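Local structure of CymD (Pseudomonas putida, 6Z34) at residues G15-I19 with S340-Q344; A21-A27 with T36-M40; K233-V239 with V283-E289; Y300-S306 with Y333-Y339. The protein forms an outer-membrane beta-barrel channel of the FadL family that probably lets monoaromatic hydrocarbons enter the cell by lateral diffusion. One frame throughout, in Å; residues are numbered along the deposited sequence.

Contact 1: G15-I19 with S340-Q344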
loop_
_atom_site.group_PDB
_atom_site.type_symbol
_atom_site.label_atom_id
_atom_site.label_comp_id
_atom_site.label_asym_id
_atom_site.label_seq_id
_atom_site.Cartn_x
_atom_site.Cartn_y
_atom_site.Cartn_z
ATOM N N GLY A 15 12.873 6.037 6.651
ATOM C CA GLY A 15 13.778 6.374 7.734
ATOM C C GLY A 15 13.443 7.693 8.386
ATOM O O GLY A 15 13.859 7.943 9.528
ATOM N N MET A 16 12.684 8.540 7.691
ATOM C CA MET A 16 12.300 9.863 8.166
ATOM C C MET A 16 10.799 9.930 8.431
ATOM O O MET A 16 10.160 10.952 8.169
ATOM C CB MET A 16 12.731 10.919 7.146
ATOM C CG MET A 16 14.245 10.914 6.853
ATOM S SD MET A 16 14.837 12.350 5.905
ATOM C CE MET A 16 14.697 11.604 4.316
ATOM N N GLY A 17 10.224 8.825 8.912
ATOM C CA GLY A 17 8.851 8.824 9.366
ATOM C C GLY A 17 7.794 8.930 8.291
ATOM O O GLY A 17 6.629 9.126 8.634
ATOM N N GLY A 18 8.152 8.817 7.006
ATOM C CA GLY A 18 7.179 8.856 5.921
ATOM C C GLY A 18 7.140 10.111 5.066
ATOM O O GLY A 18 6.247 10.236 4.213
ATOM N N ILE A 19 8.076 11.039 5.240
ATOM C CA ILE A 19 7.993 12.297 4.508
ATOM C C ILE A 19 8.342 12.078 3.039
ATOM O O ILE A 19 8.895 11.036 2.670
ATOM C CB ILE A 19 8.901 13.344 5.162
ATOM C CG1 ILE A 19 10.336 12.811 5.214
ATOM C CG2 ILE A 19 8.371 13.671 6.580
ATOM C CD1 ILE A 19 11.166 13.065 3.928
ATOM N N SER A 340 3.816 13.156 9.368
ATOM C CA SER A 340 5.159 12.596 9.237
ATOM C C SER A 340 6.211 13.660 9.546
ATOM O O SER A 340 6.175 14.760 8.983
ATOM C CB SER A 340 5.402 12.046 7.818
ATOM O OG SER A 340 4.564 10.945 7.513
ATOM N N LEU A 341 7.185 13.301 10.382
ATOM C CA LEU A 341 8.239 14.206 10.815
ATOM C C LEU A 341 9.548 13.437 10.872
ATOM O O LEU A 341 9.639 12.444 11.602
ATOM C CB LEU A 341 7.913 14.800 12.197
ATOM C CG LEU A 341 8.956 15.660 12.925
ATOM C CD1 LEU A 341 9.407 16.876 12.089
ATOM C CD2 LEU A 341 8.419 16.114 14.304
ATOM N N GLY A 342 10.564 13.900 10.125
ATOM C CA GLY A 342 11.883 13.295 10.183
ATOM C C GLY A 342 13.014 14.283 9.960
ATOM O O GLY A 342 12.795 15.436 9.580
ATOM N N ALA A 343 14.245 13.803 10.185
ATOM C CA ALA A 343 15.458 14.602 10.035
ATOM C C ALA A 343 16.583 13.758 9.445
ATOM O O ALA A 343 16.591 12.531 9.565
ATOM C CB ALA A 343 15.922 15.194 11.369
ATOM N N GLN A 344 17.559 14.445 8.837
ATOM C CA GLN A 344 18.682 13.813 8.150
ATOM C C GLN A 344 19.965 14.593 8.426
ATOM O O GLN A 344 20.004 15.811 8.228
ATOM C CB GLN A 344 18.410 13.736 6.635
ATOM C CG GLN A 344 19.621 13.398 5.784
ATOM C CD GLN A 344 19.290 13.182 4.304
ATOM O OE1 GLN A 344 18.668 12.181 3.943
ATOM N NE2 GLN A 344 19.728 14.104 3.443
#

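Contact 2: A21-A27 with T36-M40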
loop_
_atom_site.group_PDB
_atom_site.type_symbol
_atom_site.label_atom_id
_atom_site.label_comp_id
_atom_site.label_asym_id
_atom_site.label_seq_id
_atom_site.Cartn_x
_atom_site.Cartn_y
_atom_site.Cartn_z
ATOM N N ALA A 21 6.792 14.748 0.408
ATOM C CA ALA A 21 6.071 15.716 -0.417
ATOM C C ALA A 21 6.998 16.793 -0.986
ATOM O O ALA A 21 6.744 17.330 -2.071
ATOM C CB ALA A 21 4.965 16.365 0.411
ATOM N N ALA A 22 8.056 17.144 -0.257
ATOM C CA ALA A 22 8.981 18.177 -0.677
ATOM C C ALA A 22 10.433 17.726 -0.597
ATOM O O ALA A 22 11.316 18.437 -1.089
ATOM C CB ALA A 22 8.796 19.444 0.178
ATOM N N PHE A 23 10.699 16.566 -0.017
ATOM C CA PHE A 23 12.051 16.107 0.223
ATOM C C PHE A 23 12.468 15.091 -0.836
ATOM O O PHE A 23 11.697 14.187 -1.174
ATOM C CB PHE A 23 12.153 15.485 1.604
ATOM C CG PHE A 23 13.552 15.224 2.022
ATOM C CD1 PHE A 23 14.130 13.965 1.838
ATOM C CD2 PHE A 23 14.305 16.234 2.588
ATOM C CE1 PHE A 23 15.435 13.751 2.219
ATOM C CE2 PHE A 23 15.600 16.007 2.984
ATOM C CZ PHE A 23 16.163 14.773 2.811
ATOM N N ASN A 24 13.694 15.240 -1.341
ATOM C CA ASN A 24 14.223 14.352 -2.366
ATOM C C ASN A 24 14.414 12.950 -1.812
ATOM O O ASN A 24 15.456 12.660 -1.218
ATOM C CB ASN A 24 15.549 14.867 -2.900
ATOM C CG ASN A 24 16.126 13.944 -3.966
ATOM O OD1 ASN A 24 15.468 13.004 -4.413
ATOM N ND2 ASN A 24 17.357 14.213 -4.382
ATOM N N ILE A 25 13.426 12.074 -2.005
ATOM C CA ILE A 25 13.480 10.728 -1.448
ATOM C C ILE A 25 14.059 9.784 -2.496
ATOM O O ILE A 25 14.075 8.560 -2.308
ATOM C CB ILE A 25 12.098 10.246 -0.965
ATOM C CG1 ILE A 25 11.070 10.216 -2.099
ATOM C CG2 ILE A 25 11.591 11.073 0.216
ATOM C CD1 ILE A 25 9.877 9.237 -1.792
ATOM N N GLY A 26 14.538 10.351 -3.606
ATOM C CA GLY A 26 15.105 9.557 -4.680
ATOM C C GLY A 26 14.052 9.087 -5.673
ATOM O O GLY A 26 12.985 9.691 -5.831
ATOM N N ALA A 27 14.360 7.974 -6.345
ATOM C CA ALA A 27 13.472 7.458 -7.380
ATOM C C ALA A 27 12.088 7.114 -6.857
ATOM O O ALA A 27 11.122 7.135 -7.628
ATOM C CB ALA A 27 14.069 6.199 -8.007
ATOM N N THR A 36 9.413 15.691 -7.028
ATOM C CA THR A 36 10.715 15.703 -6.357
ATOM C C THR A 36 11.812 15.062 -7.197
ATOM O O THR A 36 12.990 15.204 -6.855
ATOM C CB THR A 36 10.667 15.002 -4.997
ATOM O OG1 THR A 36 10.224 13.654 -5.157
ATOM C CG2 THR A 36 9.757 15.789 -3.981
ATOM N N LEU A 37 11.454 14.351 -8.272
ATOM C CA LEU A 37 12.459 13.742 -9.130
ATOM C C LEU A 37 13.354 14.767 -9.804
ATOM O O LEU A 37 14.493 14.436 -10.138
ATOM C CB LEU A 37 11.790 12.882 -10.190
ATOM C CG LEU A 37 10.941 11.756 -9.627
ATOM C CD1 LEU A 37 10.121 11.154 -10.751
ATOM C CD2 LEU A 37 11.856 10.741 -8.944
ATOM N N THR A 38 12.888 16.007 -9.994
ATOM C CA THR A 38 13.791 17.036 -10.515
ATOM C C THR A 38 14.939 17.352 -9.560
ATOM O O THR A 38 15.913 17.976 -9.991
ATOM C CB THR A 38 13.031 18.330 -10.875
ATOM O OG1 THR A 38 12.399 18.900 -9.716
ATOM C CG2 THR A 38 11.995 18.050 -11.928
ATOM N N GLN A 39 14.867 16.910 -8.297
ATOM C CA GLN A 39 15.969 17.067 -7.341
ATOM C C GLN A 39 17.122 16.096 -7.612
ATOM O O GLN A 39 18.240 16.336 -7.148
ATOM C CB GLN A 39 15.461 16.847 -5.910
ATOM C CG GLN A 39 15.249 18.086 -5.065
ATOM C CD GLN A 39 14.046 18.884 -5.496
ATOM O OE1 GLN A 39 12.907 18.532 -5.172
ATOM N NE2 GLN A 39 14.287 19.975 -6.224
ATOM N N MET A 40 16.880 14.998 -8.329
ATOM C CA MET A 40 17.957 14.046 -8.584
ATOM C C MET A 40 18.942 14.595 -9.606
ATOM O O MET A 40 18.578 15.381 -10.481
ATOM C CB MET A 40 17.400 12.714 -9.094
ATOM C CG MET A 40 16.396 12.075 -8.129
ATOM S SD MET A 40 15.661 10.591 -8.826
ATOM C CE MET A 40 16.997 9.430 -8.539
HETATM O O HOH W 1 12.632 12.333 -5.613
#

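Contact 3: K233-V239 with V283-E289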
loop_
_atom_site.group_PDB
_atom_site.type_symbol
_atom_site.label_atom_id
_atom_site.label_comp_id
_atom_site.label_asym_id
_atom_site.label_seq_id
_atom_site.Cartn_x
_atom_site.Cartn_y
_atom_site.Cartn_z
ATOM N N LYS A 233 16.012 28.078 1.729
ATOM C CA LYS A 233 16.163 26.898 2.567
ATOM C C LYS A 233 14.879 26.083 2.710
ATOM O O LYS A 233 14.929 24.956 3.216
ATOM C CB LYS A 233 16.673 27.304 3.957
ATOM C CG LYS A 233 17.842 28.268 3.898
ATOM C CD LYS A 233 18.901 27.960 4.939
ATOM C CE LYS A 233 18.464 28.365 6.329
ATOM N NZ LYS A 233 19.592 28.227 7.304
ATOM N N THR A 234 13.738 26.608 2.273
ATOM C CA THR A 234 12.449 26.002 2.555
ATOM C C THR A 234 11.732 25.718 1.248
ATOM O O THR A 234 11.444 26.641 0.481
ATOM C CB THR A 234 11.596 26.899 3.449
ATOM O OG1 THR A 234 12.105 26.847 4.788
ATOM C CG2 THR A 234 10.151 26.413 3.449
ATOM N N ARG A 235 11.464 24.440 0.999
ATOM C CA ARG A 235 10.711 23.991 -0.158
ATOM C C ARG A 235 9.378 23.453 0.332
ATOM O O ARG A 235 9.303 22.837 1.401
ATOM C CB ARG A 235 11.492 22.907 -0.927
ATOM C CG ARG A 235 10.834 22.390 -2.208
ATOM C CD ARG A 235 11.705 21.327 -2.882
ATOM N NE ARG A 235 13.127 21.656 -2.827
ATOM C CZ ARG A 235 14.029 20.991 -2.106
ATOM N NH1 ARG A 235 13.660 19.949 -1.367
ATOM N NH2 ARG A 235 15.300 21.375 -2.121
ATOM N N VAL A 236 8.321 23.718 -0.424
ATOM C CA VAL A 236 7.009 23.192 -0.082
ATOM C C VAL A 236 6.544 22.301 -1.233
ATOM O O VAL A 236 6.886 22.534 -2.400
ATOM C CB VAL A 236 6.014 24.338 0.236
ATOM C CG1 VAL A 236 5.820 25.242 -0.949
ATOM C CG2 VAL A 236 4.687 23.785 0.685
ATOM N N GLY A 237 5.813 21.243 -0.891
ATOM C CA GLY A 237 5.382 20.261 -1.873
ATOM C C GLY A 237 3.961 19.804 -1.611
ATOM O O GLY A 237 3.509 19.711 -0.464
ATOM N N ILE A 238 3.248 19.526 -2.698
ATOM C CA ILE A 238 1.857 19.086 -2.615
ATOM C C ILE A 238 1.626 18.050 -3.702
ATOM O O ILE A 238 2.024 18.251 -4.857
ATOM C CB ILE A 238 0.866 20.272 -2.757
ATOM C CG1 ILE A 238 -0.581 19.800 -2.755
ATOM C CG2 ILE A 238 1.034 21.007 -4.044
ATOM C CD1 ILE A 238 -1.083 19.415 -1.418
ATOM N N VAL A 239 0.994 16.930 -3.338
ATOM C CA VAL A 239 0.675 15.904 -4.325
ATOM C C VAL A 239 -0.703 15.337 -4.036
ATOM O O VAL A 239 -1.038 15.024 -2.889
ATOM C CB VAL A 239 1.740 14.780 -4.384
ATOM C CG1 VAL A 239 1.913 14.099 -3.037
ATOM C CG2 VAL A 239 1.364 13.759 -5.455
ATOM N N VAL A 283 -1.320 14.866 -0.022
ATOM C CA VAL A 283 -0.150 15.049 0.828
ATOM C C VAL A 283 0.381 16.455 0.613
ATOM O O VAL A 283 0.691 16.844 -0.520
ATOM C CB VAL A 283 0.941 14.017 0.524
ATOM C CG1 VAL A 283 2.109 14.203 1.480
ATOM C CG2 VAL A 283 0.373 12.610 0.603
ATOM N N ALA A 284 0.492 17.212 1.696
ATOM C CA ALA A 284 1.134 18.515 1.693
ATOM C C ALA A 284 2.286 18.480 2.681
ATOM O O ALA A 284 2.170 17.890 3.765
ATOM C CB ALA A 284 0.159 19.629 2.070
ATOM N N GLY A 285 3.403 19.099 2.306
ATOM C CA GLY A 285 4.537 19.021 3.203
ATOM C C GLY A 285 5.592 20.059 2.893
ATOM O O GLY A 285 5.491 20.838 1.938
ATOM N N ILE A 286 6.628 20.043 3.718
ATOM C CA ILE A 286 7.654 21.064 3.667
ATOM C C ILE A 286 8.980 20.420 4.034
ATOM O O ILE A 286 9.034 19.488 4.845
ATOM C CB ILE A 286 7.291 22.230 4.610
ATOM C CG1 ILE A 286 8.428 23.226 4.733
ATOM C CG2 ILE A 286 6.975 21.705 5.957
ATOM C CD1 ILE A 286 8.032 24.416 5.572
ATOM N N SER A 287 10.045 20.904 3.385
ATOM C CA SER A 287 11.423 20.534 3.675
ATOM C C SER A 287 12.242 21.791 3.945
ATOM O O SER A 287 12.167 22.764 3.185
ATOM C CB SER A 287 12.052 19.778 2.511
ATOM O OG SER A 287 13.368 19.394 2.850
ATOM N N HIS A 288 13.039 21.758 5.008
ATOM C CA HIS A 288 13.872 22.879 5.411
ATOM C C HIS A 288 15.292 22.367 5.570
ATOM O O HIS A 288 15.549 21.491 6.401
ATOM C CB HIS A 288 13.372 23.517 6.714
ATOM C CG HIS A 288 14.071 24.794 7.062
ATOM N ND1 HIS A 288 13.844 25.975 6.388
ATOM C CD2 HIS A 288 15.002 25.073 8.006
ATOM C CE1 HIS A 288 14.604 26.925 6.904
ATOM N NE2 HIS A 288 15.313 26.404 7.888
ATOM N N GLU A 289 16.201 22.894 4.768
ATOM C CA GLU A 289 17.579 22.430 4.736
ATOM C C GLU A 289 18.441 23.542 5.330
ATOM O O GLU A 289 18.811 24.486 4.635
ATOM C CB GLU A 289 17.988 22.063 3.301
ATOM C CG GLU A 289 17.371 20.755 2.824
ATOM C CD GLU A 289 17.291 20.611 1.303
ATOM O OE1 GLU A 289 18.121 21.211 0.586
ATOM O OE2 GLU A 289 16.388 19.881 0.828
HETATM O O HOH W 2 15.289 17.709 -1.074
#

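Contact 4: Y300-S306 with Y333-Y339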
loop_
_atom_site.group_PDB
_atom_site.type_symbol
_atom_site.label_atom_id
_atom_site.label_comp_id
_atom_site.label_asym_id
_atom_site.label_seq_id
_atom_site.Cartn_x
_atom_site.Cartn_y
_atom_site.Cartn_z
ATOM N N TYR A 300 1.872 16.359 6.011
ATOM C CA TYR A 300 0.522 16.089 6.461
ATOM C C TYR A 300 -0.219 15.409 5.330
ATOM O O TYR A 300 -0.146 15.857 4.182
ATOM C CB TYR A 300 -0.226 17.354 6.853
ATOM C CG TYR A 300 -1.709 17.087 6.939
ATOM C CD1 TYR A 300 -2.239 16.398 8.019
ATOM C CD2 TYR A 300 -2.575 17.495 5.930
ATOM C CE1 TYR A 300 -3.590 16.146 8.110
ATOM C CE2 TYR A 300 -3.924 17.246 6.006
ATOM C CZ TYR A 300 -4.425 16.567 7.099
ATOM O OH TYR A 300 -5.772 16.311 7.195
ATOM N N LYS A 301 -0.954 14.352 5.651
ATOM C CA LYS A 301 -1.639 13.619 4.603
ATOM C C LYS A 301 -3.037 13.210 5.046
ATOM O O LYS A 301 -3.232 12.698 6.153
ATOM C CB LYS A 301 -0.838 12.389 4.183
ATOM C CG LYS A 301 -1.734 11.280 3.763
ATOM C CD LYS A 301 -1.007 10.180 3.093
ATOM C CE LYS A 301 -0.761 9.090 4.061
ATOM N NZ LYS A 301 -0.497 7.885 3.255
ATOM N N ARG A 302 -3.995 13.435 4.159
ATOM C CA ARG A 302 -5.387 13.059 4.338
ATOM C C ARG A 302 -5.737 11.979 3.319
ATOM O O ARG A 302 -5.633 12.213 2.107
ATOM C CB ARG A 302 -6.282 14.279 4.151
ATOM C CG ARG A 302 -7.739 13.991 4.309
ATOM C CD ARG A 302 -8.096 13.943 5.767
ATOM N NE ARG A 302 -9.540 13.991 5.925
ATOM C CZ ARG A 302 -10.213 15.049 6.355
ATOM N NH1 ARG A 302 -9.567 16.160 6.687
ATOM N NH2 ARG A 302 -11.531 14.988 6.456
ATOM N N VAL A 303 -6.143 10.800 3.800
ATOM C CA VAL A 303 -6.587 9.711 2.933
ATOM C C VAL A 303 -8.110 9.690 2.940
ATOM O O VAL A 303 -8.730 9.693 4.007
ATOM C CB VAL A 303 -6.012 8.355 3.384
ATOM C CG1 VAL A 303 -6.659 7.239 2.614
ATOM C CG2 VAL A 303 -4.499 8.299 3.187
ATOM N N TYR A 304 -8.717 9.666 1.754
ATOM C CA TYR A 304 -10.151 9.914 1.624
ATOM C C TYR A 304 -10.915 8.595 1.479
ATOM O O TYR A 304 -11.511 8.288 0.449
ATOM C CB TYR A 304 -10.421 10.843 0.446
ATOM C CG TYR A 304 -9.866 12.241 0.617
ATOM C CD1 TYR A 304 -10.523 13.182 1.396
ATOM C CD2 TYR A 304 -8.674 12.617 -0.005
ATOM C CE1 TYR A 304 -10.016 14.463 1.553
ATOM C CE2 TYR A 304 -8.158 13.893 0.147
ATOM C CZ TYR A 304 -8.836 14.808 0.927
ATOM O OH TYR A 304 -8.330 16.070 1.087
ATOM N N TRP A 305 -10.918 7.822 2.568
ATOM C CA TRP A 305 -11.755 6.624 2.625
ATOM C C TRP A 305 -13.239 6.955 2.494
ATOM O O TRP A 305 -13.993 6.183 1.895
ATOM C CB TRP A 305 -11.520 5.876 3.935
ATOM C CG TRP A 305 -10.122 5.427 4.158
ATOM C CD1 TRP A 305 -9.188 6.026 4.950
ATOM C CD2 TRP A 305 -9.498 4.264 3.607
ATOM N NE1 TRP A 305 -8.013 5.309 4.924
ATOM C CE2 TRP A 305 -8.176 4.227 4.100
ATOM C CE3 TRP A 305 -9.923 3.255 2.740
ATOM C CZ2 TRP A 305 -7.279 3.220 3.758
ATOM C CZ3 TRP A 305 -9.024 2.250 2.398
ATOM C CH2 TRP A 305 -7.723 2.240 2.912
ATOM N N SER A 306 -13.682 8.093 3.039
ATOM C CA SER A 306 -15.117 8.364 3.079
ATOM C C SER A 306 -15.707 8.485 1.681
ATOM O O SER A 306 -16.897 8.202 1.484
ATOM C CB SER A 306 -15.405 9.633 3.883
ATOM O OG SER A 306 -14.999 10.800 3.176
ATOM N N TYR A 333 -15.565 3.333 5.793
ATOM C CA TYR A 333 -14.398 3.828 6.499
ATOM C C TYR A 333 -14.439 5.347 6.509
ATOM O O TYR A 333 -15.049 5.980 5.647
ATOM C CB TYR A 333 -13.091 3.331 5.868
ATOM C CG TYR A 333 -12.969 1.825 5.828
ATOM C CD1 TYR A 333 -13.815 1.063 5.040
ATOM C CD2 TYR A 333 -12.028 1.160 6.601
ATOM C CE1 TYR A 333 -13.725 -0.313 5.005
ATOM C CE2 TYR A 333 -11.927 -0.223 6.568
ATOM C CZ TYR A 333 -12.783 -0.953 5.765
ATOM O OH TYR A 333 -12.712 -2.327 5.710
ATOM N N ARG A 334 -13.792 5.929 7.500
ATOM C CA ARG A 334 -13.713 7.375 7.622
ATOM C C ARG A 334 -12.349 7.845 7.121
ATOM O O ARG A 334 -11.421 7.050 6.955
ATOM C CB ARG A 334 -13.961 7.814 9.077
ATOM C CG ARG A 334 -15.200 7.187 9.762
ATOM C CD ARG A 334 -14.983 5.730 10.192
ATOM N NE ARG A 334 -16.175 5.114 10.774
ATOM C CZ ARG A 334 -17.020 4.337 10.100
ATOM N NH1 ARG A 334 -16.810 4.104 8.815
ATOM N NH2 ARG A 334 -18.078 3.808 10.706
ATOM N N ASP A 335 -12.238 9.143 6.859
ATOM C CA ASP A 335 -10.966 9.677 6.390
ATOM C C ASP A 335 -9.881 9.434 7.434
ATOM O O ASP A 335 -10.156 9.231 8.620
ATOM C CB ASP A 335 -11.087 11.170 6.074
ATOM C CG ASP A 335 -11.855 11.433 4.795
ATOM O OD1 ASP A 335 -12.393 10.458 4.216
ATOM O OD2 ASP A 335 -11.944 12.608 4.379
ATOM N N THR A 336 -8.637 9.418 6.973
ATOM C CA THR A 336 -7.474 9.249 7.829
ATOM C C THR A 336 -6.550 10.440 7.642
ATOM O O THR A 336 -6.364 10.916 6.520
ATOM C CB THR A 336 -6.729 7.945 7.512
ATOM O OG1 THR A 336 -7.636 6.842 7.632
ATOM C CG2 THR A 336 -5.597 7.725 8.488
ATOM N N ASN A 337 -6.018 10.945 8.752
ATOM C CA ASN A 337 -4.930 11.916 8.735
ATOM C C ASN A 337 -3.640 11.217 9.113
ATOM O O ASN A 337 -3.626 10.331 9.977
ATOM C CB ASN A 337 -5.159 13.070 9.706
ATOM C CG ASN A 337 -6.354 13.894 9.349
ATOM O OD1 ASN A 337 -6.264 14.817 8.551
ATOM N ND2 ASN A 337 -7.478 13.595 9.967
ATOM N N VAL A 338 -2.559 11.614 8.460
ATOM C CA VAL A 338 -1.233 11.143 8.812
ATOM C C VAL A 338 -0.317 12.344 8.916
ATOM O O VAL A 338 -0.367 13.255 8.081
ATOM C CB VAL A 338 -0.689 10.122 7.792
ATOM C CG1 VAL A 338 0.677 9.638 8.233
ATOM C CG2 VAL A 338 -1.652 8.948 7.653
ATOM N N TYR A 339 0.507 12.346 9.953
ATOM C CA TYR A 339 1.531 13.354 10.152
ATOM C C TYR A 339 2.873 12.653 10.169
ATOM O O TYR A 339 3.044 11.679 10.912
ATOM C CB TYR A 339 1.320 14.113 11.456
ATOM C CG TYR A 339 -0.040 14.738 11.599
ATOM C CD1 TYR A 339 -0.294 16.018 11.115
ATOM C CD2 TYR A 339 -1.070 14.061 12.247
ATOM C CE1 TYR A 339 -1.543 16.604 11.264
ATOM C CE2 TYR A 339 -2.320 14.636 12.402
ATOM C CZ TYR A 339 -2.551 15.905 11.906
ATOM O OH TYR A 339 -3.791 16.470 12.050
#

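Contact 1: G15-I19 with S340-Q344
Ser340 OG donates a hydrogen bond to Gly17 O at 3.0 Å. The C=O...OG angle is 131°, and the hydroxyl is tilted 31° from the carbonyl plane. With OG anti to its own carbonyl carbon (chi1 -65°), the hydroxyl reaches the turn. Ile19 CG2 lies against the same serine, 3.6 Å from Ser340 CB. Next along the strand, Gly342 lies against the turn: its CA makes a CA-H...O contact of 3.5 Å with Met16 O. Gly342 has no side chain, and the strand backbone passes close to Met16 O here. At the other end, Met16 SD lies 3.9 Å from Gln344 CB.

The turn from Met16 to Ile19 is a type I' beta turn, and Gly17, with positive phi, is the C-prime residue of a Schellman motif that ends helix 10-15. This sets the turn after the helix, part of the N-terminal plug of a FadL-type barrel, against wall strand 336-347. Further out, Ile19 O is held by Ser13 OG, while Gln344 OE1 accepts from Arg354 NE on the next wall strand. Phe23 packs on both Met16 and Gln344. Strand 294-303 flanks Ile19 through Ala297 and Asp299.

Contact 2: A21-A27 with T36-M40
Asn24 and Gln39 run past each other in opposite directions, with their amide planes 73° apart. The touching parts are the aliphatic root of Gln39 and the amide of Asn24: Gln39 CB lies 3.6 Å from Asn24 CG. Met40 crosses Asn24 at about a right angle, with Met40 CG 3.9 Å from Asn24 OD1. Its chain then bends at chi3 (79°), which brings the sulfur and methyl over the backbone at Gly26 and Ala27. Met40 CE stands 3.7 Å from Ala27 N. Beside it, Leu37 CD2 touches Gly26 O. Thr36 turns its methyl the other way, and CG2 packs against the carbonyls of Ala21 and Phe23.

The polar groups meet through one water. It lies 2.7 Å from Gly26 O, 2.8 Å from Thr36 OG1 and 3.2 Å from Asn24 OD1. All three are placed to accept from it, but with two protons it can donate fully to only two at a time. The Thr36 hydroxyl also bonds to Asn33 O. Asn24 OD1 also accepts from Gly26 N at 2.9 Å. That donor stands above the carbonyl plane, 38° out of it.

Around the contact, Ala27 and Met40 lean on strand 80-91, and Leu37 reaches Ser142 of strand 131-146. The bond from Gly26 N back to Asn24 OD1 makes an Asx turn. Together with the 3-10 segment 36-39, it shapes the loop-rich N-terminal plug that sits inside the barrel, as in other FadL-family channels.

Contact 3: K233-V239 with V283-E289
Val283 and Val239 form an antiparallel hydrogen-bonded pair. Their side chains lie side by side and point the same way, with Val239 CG1 3.7 Å from Val283 CB. Ala284 faces Ile238 on the other face of the sheet. Ile238 CG1 is anti to the backbone N (chi1 177°), and its CD1 extends to 3.7 Å from Ala284 CB. Gly285 pairs with Gly237, with Gly285 N bonding to Gly237 O at 2.8 Å. Neither has a side chain on the Val239 and Val283 face, and there Ala21 and Ala22 of the plug come close.

These neighbouring wall strands of a FadL-type beta-barrel run at 161° to each other. The Thr234, Val236, Ile238, Ala284 and Ile286 side chains share one face. The other face turns to the N-terminal plug.

Ile286 leans on Thr234, with CD1 3.6 Å from Thr234 CG2. Ser287 exchanges two backbone bonds with Arg235, and Phe23 packs on its side chain. His288 meets Thr234 through its ring edge: ND1 and Thr234 OG1 share a hydrogen bond of 2.5 Å. The lysine chain of Lys233 crosses the same ring, and the Phe290 ring meets the His288 ring edge-to-face. Glu289 bonds by its backbone N to Lys233 O at 2.9 Å. Its carboxylate is turned 56° from the Arg235 guanidinium, and the salt bridge from Arg235 NH2 to Glu289 OE2 is weak at 3.5 Å. A water also links OE2 to Arg235 NH1, which donates as well to Ala22 O of the plug.

Contact 4: Y300-S306 with Y333-Y339
Strands 300-303 and 336-339 run antiparallel, their axes at 162°, with paired backbone bonds between Lys301 and Val338 and between Val303 and Thr336. They are neighbouring wall strands of the FadL-type beta-barrel. Tyr300 and Tyr339 lie side by side on one face. Their rings meet obliquely, planes 44° apart, with centroids separated by 5.3 Å. On the other face, Lys301 CE rests 3.7 Å from Val338 CG2.

Past the last strand pair, Trp305 packs its CB against Tyr333 CB. Its indole lies over Val303 CG1, with its edge toward Thr336.

Asp335 is buried and ties Arg302 and Ser306 together. Arg302 grips it side-on: the chain bends at chi2 (80°), and Arg302 NE and Arg302 NH2 both bond to Asp335 OD2, each at 3.2 Å. They come to its anti side from opposite faces of the carboxylate. This charge pairing probably favours the ionised form of Asp335. Tyr304 lays a ring face over Arg302 CG, flanking the bridge. The other carboxylate oxygen takes the Ser306 backbone: Ser306 N meets Asp335 OD1 at 2.9 Å, nearly along the C-O axis.

In the fold
From the N terminus, helix 10-15 leads into residues 15-19, where contact 1 opens. Its partner strand comes more than 300 residues later, so the loop it closes contains the other three. Contact 2 closes a short loop within the plug. Contacts 3 and 4 follow in series, each joining neighbouring wall strands. Strand 281-289 of contact 3 pairs with strand 294-303 of contact 4, through Ala284 O and Tyr300 N. Contacts 4 and 1 then share strand 336-347. The plug meets this wall repeatedly: Phe23 of contact 2 touches Met16 of contact 1 and Ser287 of contact 3.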